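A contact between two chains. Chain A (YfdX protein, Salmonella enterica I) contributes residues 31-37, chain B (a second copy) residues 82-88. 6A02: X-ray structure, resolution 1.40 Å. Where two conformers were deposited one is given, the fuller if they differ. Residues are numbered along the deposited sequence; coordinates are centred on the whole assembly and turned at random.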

# COMPACT_ATOMS: atom_id res chain seq x y z
N SER A 31 7.90 -15.44 -9.51
CA SER A 31 8.99 -15.59 -10.47
C SER A 31 10.11 -14.61 -10.17
O SER A 31 11.29 -14.98 -10.12
CB SER A 31 8.45 -15.38 -11.88
OG SER A 31 9.49 -15.44 -12.85
N ARG A 32 9.76 -13.33 -9.95
CA ARG A 32 10.80 -12.35 -9.67
C ARG A 32 11.58 -12.71 -8.42
O ARG A 32 12.81 -12.61 -8.39
CB ARG A 32 10.19 -10.95 -9.54
CG ARG A 32 11.22 -9.89 -9.22
CD ARG A 32 10.65 -8.50 -9.43
NE ARG A 32 11.59 -7.44 -9.07
CZ ARG A 32 11.67 -6.91 -7.86
NH1 ARG A 32 10.88 -7.35 -6.89
NH2 ARG A 32 12.55 -5.96 -7.61
N PHE A 33 10.88 -13.13 -7.36
CA PHE A 33 11.58 -13.49 -6.14
C PHE A 33 12.56 -14.63 -6.39
O PHE A 33 13.70 -14.60 -5.88
CB PHE A 33 10.59 -13.90 -5.05
CG PHE A 33 11.26 -14.41 -3.80
CD1 PHE A 33 11.83 -13.52 -2.90
CD2 PHE A 33 11.39 -15.77 -3.57
CE1 PHE A 33 12.49 -13.99 -1.75
CE2 PHE A 33 12.04 -16.23 -2.43
CZ PHE A 33 12.59 -15.34 -1.53
N GLU A 34 12.15 -15.63 -7.17
CA GLU A 34 13.02 -16.78 -7.38
C GLU A 34 14.29 -16.43 -8.15
O GLU A 34 15.30 -17.13 -8.00
CB GLU A 34 12.24 -17.93 -8.03
CG GLU A 34 11.11 -18.48 -7.17
CD GLU A 34 11.59 -19.12 -5.87
OE1 GLU A 34 12.81 -19.24 -5.64
OE2 GLU A 34 10.71 -19.52 -5.06
N LEU A 35 14.28 -15.37 -8.96
CA LEU A 35 15.52 -14.91 -9.59
C LEU A 35 16.56 -14.55 -8.53
O LEU A 35 17.71 -14.99 -8.60
CB LEU A 35 15.24 -13.70 -10.49
CG LEU A 35 14.35 -13.94 -11.70
CD1 LEU A 35 14.00 -12.63 -12.38
CD2 LEU A 35 15.01 -14.92 -12.67
N PHE A 36 16.16 -13.74 -7.55
CA PHE A 36 17.07 -13.34 -6.48
C PHE A 36 17.38 -14.50 -5.53
O PHE A 36 18.40 -14.48 -4.85
CB PHE A 36 16.48 -12.16 -5.71
CG PHE A 36 16.37 -10.91 -6.52
CD1 PHE A 36 17.43 -10.01 -6.56
CD2 PHE A 36 15.23 -10.63 -7.26
CE1 PHE A 36 17.35 -8.86 -7.32
CE2 PHE A 36 15.14 -9.46 -8.02
CZ PHE A 36 16.20 -8.58 -8.05
N ASN A 37 16.49 -15.49 -5.47
CA ASN A 37 16.64 -16.64 -4.59
C ASN A 37 17.53 -17.72 -5.20
O ASN A 37 17.59 -18.83 -4.65
CB ASN A 37 15.24 -17.19 -4.27
CG ASN A 37 15.21 -18.03 -3.01
OD1 ASN A 37 16.00 -17.83 -2.09
ND2 ASN A 37 14.27 -18.98 -2.96
N ASN B 82 4.64 -14.95 2.62
CA ASN B 82 5.15 -14.54 1.32
C ASN B 82 6.49 -13.87 1.51
O ASN B 82 6.78 -13.32 2.57
CB ASN B 82 4.17 -13.60 0.60
CG ASN B 82 4.54 -13.39 -0.85
OD1 ASN B 82 4.52 -14.32 -1.64
ND2 ASN B 82 4.91 -12.16 -1.21
N SER B 83 7.31 -13.90 0.46
CA SER B 83 8.52 -13.09 0.41
C SER B 83 8.60 -12.38 -0.93
O SER B 83 8.28 -12.95 -1.98
CB SER B 83 9.78 -13.93 0.55
OG SER B 83 10.80 -13.14 1.12
N SER B 84 9.05 -11.13 -0.90
CA SER B 84 9.33 -10.38 -2.12
C SER B 84 10.62 -9.60 -1.95
O SER B 84 11.21 -9.54 -0.86
CB SER B 84 8.18 -9.43 -2.47
OG SER B 84 8.11 -8.37 -1.53
N ILE B 85 11.07 -8.98 -3.04
CA ILE B 85 12.33 -8.26 -3.08
C ILE B 85 12.08 -6.79 -3.38
O ILE B 85 11.26 -6.45 -4.24
CB ILE B 85 13.25 -8.87 -4.17
CG1 ILE B 85 13.57 -10.32 -3.84
CG2 ILE B 85 14.54 -8.05 -4.33
CD1 ILE B 85 14.40 -10.48 -2.59
N THR B 86 12.81 -5.92 -2.69
CA THR B 86 12.97 -4.52 -3.09
C THR B 86 14.44 -4.26 -3.39
O THR B 86 15.32 -4.54 -2.57
CB THR B 86 12.52 -3.58 -1.97
OG1 THR B 86 11.13 -3.78 -1.75
CG2 THR B 86 12.80 -2.10 -2.33
N VAL B 87 14.70 -3.70 -4.57
CA VAL B 87 16.05 -3.27 -4.94
C VAL B 87 16.13 -1.75 -4.82
O VAL B 87 15.13 -1.03 -4.97
CB VAL B 87 16.45 -3.74 -6.35
CG1 VAL B 87 16.50 -5.25 -6.40
CG2 VAL B 87 15.46 -3.20 -7.39
N ALA B 88 17.33 -1.26 -4.54
CA ALA B 88 17.63 0.17 -4.53
C ALA B 88 18.89 0.39 -5.35
O ALA B 88 19.97 -0.04 -4.95
CB ALA B 88 17.83 0.67 -3.10
O HOH W 1 12.18 -3.21 -6.31

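The last turns of a helix in chain A lie across a strand of chain B in a mainly apolar contact, pinned by one arginine-to-backbone hydrogen bond and a shared water. The axes of helix 31-36 and strand 82-88 approach to 7.6 Å, with their N-to-C directions 70° apart, so the backbones cross rather than run alongside; the nearest CA atoms are those of A:Phe33 and B:Ser84, 5.6 Å apart. Strand alternation sets the chemistry: B:Ser83, B:Ile85 and B:Val87 point toward the helix, B:Ser84 and B:Thr86 away. B:Ile85, the residue most covered here, sits between two phenylalanines one helical turn apart. B:Ile85 CG1 lies 3.8 Å from A:Phe33 CD1 and also 3.8 Å from A:Phe36 CD2, while B:Ile85 CG2 stands over the A:Phe36 ring, 3.8 Å from the centroid and 5° off the normal, a nearly ideal CH-pi contact. A:Phe33 also receives B:Ser83 CB over one face, 4.0 Å from the ring centroid and 29° off the normal; the serine hydroxyl, hydrogen-bonded elsewhere in the structure, comes within 3.4 Å at OG of A:Phe33 CE1. At the other end of the row, B:Val87 CG1 packs 3.7 Å from A:Phe36 CZ. A:Arg32 starts sideways to the strand, but its extended chain, with chi1 to chi3 all t, carries the guanidinium to it. There A:Arg32 NH1 donates to B:Ile85 O at 2.8 Å with an N-H...O angle of 170°, the carbonyl lying near the guanidinium plane, where the N-H bonds point. One water accepts from B:Val87 N at 3.1 Å and, weakly, from A:Arg32 NH2, also at 3.1 Å, linking the same side chain to the strand a second time. Outside the contact, A:Asn37 ND2 donates to A:Glu34 OE1 at 3.1 Å, tying the residue just past the helix back to its last turn.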